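Local coordinates for protein eukaryotic Translation Initiation 4E (Schistosoma mansoni, PDB 3HXI) that binds the 5' cap of mRNA, here as m7GpppG, and a 4E-BP peptide, and probably recruits capped messages for translation initiation, at residues S110-D115 / R153-R158; W16-F21 / L64-S69. All coordinates share one frame; numbering follows the deposited sequence.

Contact 1: S110-D115 / R153-R158; sequences SDWDTD and RRIKER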
loop_
_atom_site.group_PDB
_atom_site.type_symbol
_atom_site.label_atom_id
_atom_site.label_comp_id
_atom_site.label_asym_id
_atom_site.label_seq_id
_atom_site.Cartn_x
_atom_site.Cartn_y
_atom_site.Cartn_z
ATOM N N SER A 110 -5.463 -7.695 7.859
ATOM C CA SER A 110 -6.790 -7.049 7.883
ATOM C C SER A 110 -7.129 -6.485 9.264
ATOM O O SER A 110 -8.226 -6.711 9.781
ATOM C CB SER A 110 -7.888 -8.024 7.412
ATOM O OG SER A 110 -9.121 -7.344 7.187
ATOM N N ASP A 111 -6.201 -5.739 9.856
ATOM C CA ASP A 111 -6.367 -5.303 11.247
ATOM C C ASP A 111 -7.119 -3.970 11.347
ATOM O O ASP A 111 -6.650 -3.014 11.970
ATOM C CB ASP A 111 -5.029 -5.265 12.009
ATOM C CG ASP A 111 -5.229 -5.320 13.512
ATOM O OD1 ASP A 111 -6.306 -5.800 13.932
ATOM O OD2 ASP A 111 -4.330 -4.892 14.265
ATOM N N TRP A 112 -8.276 -3.935 10.687
ATOM C CA TRP A 112 -9.190 -2.795 10.667
ATOM C C TRP A 112 -10.299 -3.152 11.625
ATOM O O TRP A 112 -10.589 -4.326 11.803
ATOM C CB TRP A 112 -9.802 -2.612 9.263
ATOM C CG TRP A 112 -8.771 -2.615 8.178
ATOM C CD1 TRP A 112 -8.440 -3.661 7.356
ATOM C CD2 TRP A 112 -7.894 -1.539 7.829
ATOM N NE1 TRP A 112 -7.434 -3.292 6.504
ATOM C CE2 TRP A 112 -7.069 -2.001 6.772
ATOM C CE3 TRP A 112 -7.731 -0.227 8.297
ATOM C CZ2 TRP A 112 -6.082 -1.197 6.175
ATOM C CZ3 TRP A 112 -6.740 0.575 7.710
ATOM C CH2 TRP A 112 -5.941 0.090 6.648
ATOM N N ASP A 113 -10.936 -2.146 12.211
ATOM C CA ASP A 113 -12.025 -2.398 13.154
ATOM C C ASP A 113 -13.216 -3.139 12.522
ATOM O O ASP A 113 -13.789 -4.040 13.154
ATOM C CB ASP A 113 -12.461 -1.098 13.839
ATOM C CG ASP A 113 -11.425 -0.570 14.848
ATOM O OD1 ASP A 113 -10.569 -1.352 15.327
ATOM O OD2 ASP A 113 -11.476 0.641 15.180
ATOM N N THR A 114 -13.554 -2.794 11.276
ATOM C CA THR A 114 -14.793 -3.243 10.634
ATOM C C THR A 114 -14.558 -3.930 9.291
ATOM O O THR A 114 -13.591 -3.618 8.594
ATOM C CB THR A 114 -15.761 -2.049 10.415
ATOM O OG1 THR A 114 -15.226 -1.187 9.411
ATOM C CG2 THR A 114 -15.930 -1.236 11.690
ATOM N N ASP A 115 -15.456 -4.852 8.927
ATOM C CA ASP A 115 -15.436 -5.519 7.623
ATOM C C ASP A 115 -15.439 -4.497 6.500
ATOM O O ASP A 115 -14.744 -4.662 5.504
ATOM C CB ASP A 115 -16.642 -6.467 7.451
ATOM C CG ASP A 115 -16.605 -7.674 8.400
ATOM O OD1 ASP A 115 -15.618 -7.843 9.167
ATOM O OD2 ASP A 115 -17.600 -8.449 8.401
ATOM N N ARG A 153 -7.020 7.148 9.742
ATOM C CA ARG A 153 -6.669 7.237 11.158
ATOM C C ARG A 153 -5.881 6.014 11.628
ATOM O O ARG A 153 -4.856 6.162 12.311
ATOM C CB ARG A 153 -7.918 7.485 12.018
ATOM C CG ARG A 153 -8.412 8.932 11.921
ATOM C CD ARG A 153 -9.558 9.257 12.868
ATOM N NE ARG A 153 -10.864 9.072 12.232
ATOM C CZ ARG A 153 -11.663 8.026 12.423
ATOM N NH1 ARG A 153 -12.816 7.969 11.787
ATOM N NH2 ARG A 153 -11.322 7.040 13.250
ATOM N N ARG A 154 -6.330 4.829 11.234
ATOM C CA ARG A 154 -5.647 3.568 11.577
ATOM C C ARG A 154 -4.244 3.466 10.968
ATOM O O ARG A 154 -3.326 2.961 11.618
ATOM C CB ARG A 154 -6.532 2.368 11.178
ATOM C CG ARG A 154 -5.935 0.958 11.380
ATOM C CD ARG A 154 -5.562 0.627 12.830
ATOM N NE ARG A 154 -6.583 1.014 13.807
ATOM C CZ ARG A 154 -7.590 0.237 14.212
ATOM N NH1 ARG A 154 -7.733 -0.992 13.737
ATOM N NH2 ARG A 154 -8.462 0.693 15.115
ATOM N N ILE A 155 -4.085 3.924 9.721
ATOM C CA ILE A 155 -2.763 3.959 9.064
ATOM C C ILE A 155 -1.797 4.812 9.896
ATOM O O ILE A 155 -0.643 4.409 10.141
ATOM C CB ILE A 155 -2.857 4.520 7.625
ATOM C CG1 ILE A 155 -3.578 3.544 6.692
ATOM C CG2 ILE A 155 -1.459 4.808 7.019
ATOM C CD1 ILE A 155 -3.839 4.117 5.268
ATOM N N LYS A 156 -2.254 5.994 10.321
ATOM C CA LYS A 156 -1.390 6.913 11.071
ATOM C C LYS A 156 -0.969 6.291 12.384
ATOM O O LYS A 156 0.188 6.418 12.802
ATOM C CB LYS A 156 -2.068 8.263 11.344
ATOM C CG LYS A 156 -2.421 9.042 10.106
ATOM C CD LYS A 156 -2.554 10.536 10.392
ATOM C CE LYS A 156 -1.195 11.230 10.429
ATOM N NZ LYS A 156 -1.337 12.577 11.036
ATOM N N GLU A 157 -1.908 5.604 13.028
ATOM C CA GLU A 157 -1.624 4.932 14.299
ATOM C C GLU A 157 -0.567 3.870 14.099
ATOM O O GLU A 157 0.454 3.879 14.774
ATOM C CB GLU A 157 -2.889 4.323 14.886
ATOM C CG GLU A 157 -3.852 5.360 15.440
ATOM C CD GLU A 157 -5.245 4.806 15.715
ATOM O OE1 GLU A 157 -5.509 3.626 15.384
ATOM O OE2 GLU A 157 -6.086 5.562 16.257
ATOM N N ARG A 158 -0.787 2.988 13.129
ATOM C CA ARG A 158 0.086 1.838 12.961
ATOM C C ARG A 158 1.467 2.243 12.464
ATOM O O ARG A 158 2.470 1.632 12.843
ATOM C CB ARG A 158 -0.543 0.783 12.038
ATOM C CG ARG A 158 -1.750 0.070 12.624
ATOM C CD ARG A 158 -1.400 -0.900 13.760
ATOM N NE ARG A 158 -2.621 -1.584 14.195
ATOM C CZ ARG A 158 -3.530 -1.089 15.047
ATOM N NH1 ARG A 158 -3.380 0.109 15.611
ATOM N NH2 ARG A 158 -4.609 -1.803 15.334
#
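One guanidinium, that of Arg154, bonds both to the backbone carbonyl of Asp111 and to the side chain of Asp113, while Arg154 CD lies over the centre of the guanidinium of Arg158, 3.4 Å above its plane. The setting is the convex, helical side of the eIF4E fold, where the loop between helices 96-108 and 115-120 meets helix 145-159. Arg154 NH1 donates to Asp111 O (2.9 Å), which lies in the guanidinium plane, and the same nitrogen also reaches Asp113 OD1. Arg154 NH2 gives Asp113 OD1 its second bond, 2.9 Å long, in a salt bridge, so both nitrogens grip a single oxygen. They come to it from one face of the carboxylate, whose plane stands 74° from the guanidinium. The chain of Arg154 is bent at chi2 (60°), which places CD, and again at chi3, which places NE; Glu157 OE1 takes this NE in a further salt bridge. Four bonds thus fix the rotation of the group. The aliphatic part of Arg154 packs on Trp112, whose ring is nearly parallel to the guanidinium: Arg154 CG sits 3.8 Å from Trp112 CE3, and Ile155 CG1 meets the ring edge at CH2. The Trp112 carbonyl and Ser110 OG turn instead to basic side chains of the bound peptide, so the same loop meets the 4E-BP peptide and is tied to helix 145-159. Arg158 completes the contact, its NH2 meeting Asp111 OD2 at 3.3 Å from above the carboxylate plane.

Contact 2: W16-F21 / L64-S69; sequences WSYYLF and LYMFKS. With GTG (7-methyl-guanosine-5'-triphosphate-5'-guanosine), chain C.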
loop_
_atom_site.group_PDB
_atom_site.type_symbol
_atom_site.label_atom_id
_atom_site.label_comp_id
_atom_site.label_asym_id
_atom_site.label_seq_id
_atom_site.Cartn_x
_atom_site.Cartn_y
_atom_site.Cartn_z
ATOM N N TRP A 16 -2.998 -11.886 -2.099
ATOM C CA TRP A 16 -2.312 -10.654 -2.507
ATOM C C TRP A 16 -1.267 -10.951 -3.553
ATOM O O TRP A 16 -0.657 -12.026 -3.549
ATOM C CB TRP A 16 -1.620 -9.989 -1.299
ATOM C CG TRP A 16 -2.541 -9.617 -0.212
ATOM C CD1 TRP A 16 -2.964 -10.420 0.810
ATOM C CD2 TRP A 16 -3.150 -8.337 0.004
ATOM N NE1 TRP A 16 -3.831 -9.736 1.623
ATOM C CE2 TRP A 16 -3.957 -8.450 1.162
ATOM C CE3 TRP A 16 -3.106 -7.112 -0.673
ATOM C CZ2 TRP A 16 -4.713 -7.387 1.662
ATOM C CZ3 TRP A 16 -3.847 -6.039 -0.166
ATOM C CH2 TRP A 16 -4.649 -6.188 0.986
ATOM N N SER A 17 -1.042 -9.985 -4.439
ATOM C CA SER A 17 0.055 -10.081 -5.391
ATOM C C SER A 17 1.037 -8.924 -5.217
ATOM O O SER A 17 0.648 -7.813 -4.839
ATOM C CB SER A 17 -0.466 -10.161 -6.815
ATOM O OG SER A 17 -1.194 -11.371 -6.978
ATOM N N TYR A 18 2.309 -9.214 -5.462
ATOM C CA TYR A 18 3.386 -8.278 -5.189
ATOM C C TYR A 18 4.092 -7.960 -6.498
ATOM O O TYR A 18 4.479 -8.866 -7.262
ATOM C CB TYR A 18 4.352 -8.911 -4.195
ATOM C CG TYR A 18 5.211 -7.967 -3.372
ATOM C CD1 TYR A 18 6.539 -7.729 -3.720
ATOM C CD2 TYR A 18 4.718 -7.367 -2.202
ATOM C CE1 TYR A 18 7.352 -6.903 -2.943
ATOM C CE2 TYR A 18 5.523 -6.524 -1.425
ATOM C CZ TYR A 18 6.848 -6.313 -1.805
ATOM O OH TYR A 18 7.678 -5.504 -1.054
ATOM N N TYR A 19 4.266 -6.674 -6.761
ATOM C CA TYR A 19 4.821 -6.244 -8.030
ATOM C C TYR A 19 5.982 -5.306 -7.830
ATOM O O TYR A 19 6.030 -4.562 -6.846
ATOM C CB TYR A 19 3.766 -5.470 -8.844
ATOM C CG TYR A 19 2.462 -6.176 -9.089
ATOM C CD1 TYR A 19 2.183 -6.726 -10.332
ATOM C CD2 TYR A 19 1.479 -6.262 -8.085
ATOM C CE1 TYR A 19 0.972 -7.370 -10.584
ATOM C CE2 TYR A 19 0.269 -6.902 -8.323
ATOM C CZ TYR A 19 0.026 -7.460 -9.571
ATOM O OH TYR A 19 -1.167 -8.098 -9.822
ATOM N N LEU A 20 6.910 -5.344 -8.789
ATOM C CA LEU A 20 7.979 -4.356 -8.908
ATOM C C LEU A 20 7.747 -3.497 -10.117
ATOM O O LEU A 20 7.503 -4.008 -11.211
ATOM C CB LEU A 20 9.341 -5.055 -9.076
ATOM C CG LEU A 20 9.595 -6.272 -8.184
ATOM C CD1 LEU A 20 10.967 -6.878 -8.496
ATOM C CD2 LEU A 20 9.484 -5.926 -6.684
ATOM N N PHE A 21 7.830 -2.185 -9.925
ATOM C CA PHE A 21 7.834 -1.241 -11.034
ATOM C C PHE A 21 9.279 -0.878 -11.376
ATOM O O PHE A 21 9.978 -0.295 -10.565
ATOM C CB PHE A 21 7.045 0.040 -10.682
ATOM C CG PHE A 21 7.097 1.075 -11.766
ATOM C CD1 PHE A 21 6.111 1.117 -12.741
ATOM C CD2 PHE A 21 8.162 1.964 -11.847
ATOM C CE1 PHE A 21 6.173 2.045 -13.772
ATOM C CE2 PHE A 21 8.226 2.903 -12.867
ATOM C CZ PHE A 21 7.239 2.926 -13.849
ATOM N N LEU A 64 7.387 -0.543 -5.294
ATOM C CA LEU A 64 6.793 -1.791 -4.832
ATOM C C LEU A 64 5.282 -1.590 -4.708
ATOM O O LEU A 64 4.828 -0.592 -4.130
ATOM C CB LEU A 64 7.354 -2.171 -3.465
ATOM C CG LEU A 64 8.874 -2.155 -3.296
ATOM C CD1 LEU A 64 9.242 -2.399 -1.812
ATOM C CD2 LEU A 64 9.512 -3.191 -4.219
ATOM N N TYR A 65 4.524 -2.537 -5.261
ATOM C CA TYR A 65 3.051 -2.512 -5.222
ATOM C C TYR A 65 2.550 -3.810 -4.617
ATOM O O TYR A 65 2.950 -4.895 -5.074
ATOM C CB TYR A 65 2.479 -2.398 -6.650
ATOM C CG TYR A 65 2.579 -1.019 -7.292
ATOM C CD1 TYR A 65 1.436 -0.203 -7.410
ATOM C CD2 TYR A 65 3.806 -0.527 -7.775
ATOM C CE1 TYR A 65 1.513 1.066 -7.986
ATOM C CE2 TYR A 65 3.895 0.742 -8.357
ATOM C CZ TYR A 65 2.738 1.533 -8.460
ATOM O OH TYR A 65 2.792 2.806 -9.015
ATOM N N MET A 66 1.671 -3.720 -3.616
ATOM C CA MET A 66 1.020 -4.929 -3.085
ATOM C C MET A 66 -0.494 -4.761 -3.120
ATOM O O MET A 66 -1.041 -3.884 -2.434
ATOM C CB MET A 66 1.483 -5.278 -1.668
ATOM C CG MET A 66 0.854 -6.596 -1.146
ATOM S SD MET A 66 0.986 -6.875 0.632
ATOM C CE MET A 66 -0.274 -5.740 1.240
ATOM N N PHE A 67 -1.153 -5.588 -3.937
ATOM C CA PHE A 67 -2.587 -5.464 -4.204
ATOM C C PHE A 67 -3.336 -6.784 -4.032
ATOM O O PHE A 67 -2.781 -7.843 -4.311
ATOM C CB PHE A 67 -2.796 -4.917 -5.629
ATOM C CG PHE A 67 -2.719 -3.410 -5.697
ATOM C CD1 PHE A 67 -3.863 -2.647 -5.915
ATOM C CD2 PHE A 67 -1.505 -2.756 -5.491
ATOM C CE1 PHE A 67 -3.801 -1.226 -5.934
ATOM C CE2 PHE A 67 -1.432 -1.339 -5.507
ATOM C CZ PHE A 67 -2.582 -0.585 -5.729
ATOM N N LYS A 68 -4.594 -6.727 -3.591
ATOM C CA LYS A 68 -5.436 -7.931 -3.562
ATOM C C LYS A 68 -5.352 -8.515 -4.957
ATOM O O LYS A 68 -5.452 -7.767 -5.944
ATOM C CB LYS A 68 -6.894 -7.606 -3.160
ATOM C CG LYS A 68 -7.002 -7.136 -1.724
ATOM C CD LYS A 68 -8.420 -7.055 -1.205
ATOM C CE LYS A 68 -8.456 -6.552 0.229
ATOM N NZ LYS A 68 -9.849 -6.250 0.630
ATOM N N SER A 69 -5.147 -9.841 -5.038
ATOM C CA SER A 69 -4.784 -10.519 -6.289
ATOM C C SER A 69 -5.695 -10.235 -7.485
ATOM O O SER A 69 -5.242 -10.224 -8.627
ATOM C CB SER A 69 -4.687 -12.035 -6.068
ATOM O OG SER A 69 -5.910 -12.554 -5.582
HETATM P PA GTG C . 4.378 8.548 -10.055
HETATM O O1A GTG C . 5.557 7.625 -10.208
HETATM O O2A GTG C . 3.277 8.278 -9.052
HETATM O O3A GTG C . 4.819 10.079 -9.856
HETATM P PB GTG C . 6.249 10.690 -9.523
HETATM O O1B GTG C . 6.848 10.051 -8.295
HETATM O O2B GTG C . 6.055 12.203 -9.564
HETATM O O3B GTG C . 7.057 10.292 -10.855
HETATM N N9A GTG C . 1.183 6.422 -13.795
HETATM C C8A GTG C . 1.234 6.248 -12.470
HETATM N N7A GTG C . 0.252 5.392 -12.108
HETATM C C7X GTG C . 0.012 4.962 -10.708
HETATM C C5A GTG C . -0.403 5.042 -13.217
HETATM C C6A GTG C . -1.496 4.191 -13.418
HETATM O O6A GTG C . -2.064 3.576 -12.485
HETATM N N1A GTG C . -1.961 4.049 -14.684
HETATM C C2A GTG C . -1.350 4.706 -15.721
HETATM N N2A GTG C . -1.788 4.577 -16.986
HETATM N N3A GTG C . -0.292 5.522 -15.520
HETATM C C4A GTG C . 0.188 5.687 -14.275
HETATM O O5D GTG C . 3.667 8.585 -11.469
HETATM C C5D GTG C . 4.420 8.981 -12.611
HETATM C C4D GTG C . 3.570 8.815 -13.850
HETATM O O4D GTG C . 3.334 7.429 -14.053
HETATM C C3D GTG C . 2.197 9.447 -13.747
HETATM O O3D GTG C . 2.245 10.844 -14.027
HETATM C C2D GTG C . 1.426 8.661 -14.780
HETATM O O2D GTG C . 1.698 9.181 -16.090
HETATM C C1D GTG C . 2.046 7.274 -14.649
HETATM P PG GTG C . 8.635 10.439 -11.116
HETATM O O1G GTG C . 9.437 10.536 -9.857
HETATM O O2G GTG C . 8.836 11.468 -12.215
HETATM O O5E GTG C . 8.913 9.001 -11.779
HETATM C C5E GTG C . 8.915 7.826 -10.970
HETATM C C4E GTG C . 9.297 6.625 -11.809
HETATM O O4E GTG C . 8.299 6.429 -12.814
HETATM C C3E GTG C . 10.603 6.815 -12.558
HETATM O O3E GTG C . 11.168 5.507 -12.752
HETATM C C2E GTG C . 10.186 7.355 -13.918
HETATM O O2E GTG C . 11.139 7.067 -14.954
HETATM C C1E GTG C . 8.885 6.591 -14.121
HETATM N N9B GTG C . 7.849 7.220 -14.965
HETATM C C8B GTG C . 7.376 8.498 -14.487
HETATM N N7B GTG C . 6.358 8.806 -15.486
HETATM C C5B GTG C . 6.289 7.763 -16.367
HETATM C C6B GTG C . 5.461 7.499 -17.557
HETATM O O6B GTG C . 4.614 8.371 -17.890
HETATM N N1B GTG C . 5.670 6.337 -18.239
HETATM C C2B GTG C . 6.610 5.413 -17.838
HETATM N N2B GTG C . 6.799 4.257 -18.522
HETATM N N3B GTG C . 7.399 5.596 -16.751
HETATM C C4B GTG C . 7.261 6.715 -16.011
HETATM O O HOH W 1 -2.696 -11.724 -9.157
HETATM O O HOH W 2 -3.027 -7.818 -7.916
#
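Trp16 is held between two aliphatic groups of the neighbouring strand. Over one face of its six-membered ring lies Lys68 CG, 3.8 Å from the centroid; over the opposite face comes Met66 CE, 4.0 Å from the same centroid, both offset toward the rim. These are CH-pi contacts, and they differ in approach: the extended lysine chain runs beside the indole, pointing the same way, whereas the methionine crosses it at a slant. Met66 is straight as far as SD and bends at chi3 (76°), which places CE on the ring, with the sulfur itself in an oblique Met-aromatic contact. Lys68 NZ continues past the indole to the carbonyl of Asp118. Beneath these side chains the backbones form an antiparallel ladder, part of the curved eIF4E sheet that carries the cap pocket on its concave side. Ser17 pairs with Phe67 and Tyr19 with Tyr65 in hydrogen-bonded pairs; Ser17 N to Phe67 O is 2.8 Å and nearly straight at 173°. Between them, at the non-hydrogen-bonded pair of Tyr18 and Met66, Tyr18 CD2 packs on Met66 CB on the face turned to helix 96-108, where Tyr18 OH bonds to Trp100 NE1. Tyr65 is on the other face. Its CB lies 4.0 Å from Tyr19 CB, and CE2 of its ring touches Phe21 CB. The two aromatic residues then go to different parts of the dinucleotide: Tyr65 OH stands 3.9 Å from C7X, the methyl carbon on the 7-methylguanine, while Phe21 CE2 approaches O4E, the ribose oxygen of the second guanosine, at 3.5 Å.

In the fold
Followed from the N terminus, the chain enters contact 2 first: strand 11-21 leads to strand 33-41 and helix 42-50, and the return along strand 63-68 closes this loop of 42 residues. Only afterwards does contact 1 open, past helix 96-108, to be closed on helix 145-159 after 37 residues that take in most of helix 115-120, strands 121-127 and 134-139 and the start of helix 145-159. The two loops are therefore in series, neither nested nor crossed. Contact 2 joins neighbouring strands in the sheet beside the cap; contact 1 joins an interhelical loop to helix 145-159 beside the bound peptide. Their centres lie about 20 Å apart, and helix 96-108 packs against residues of both.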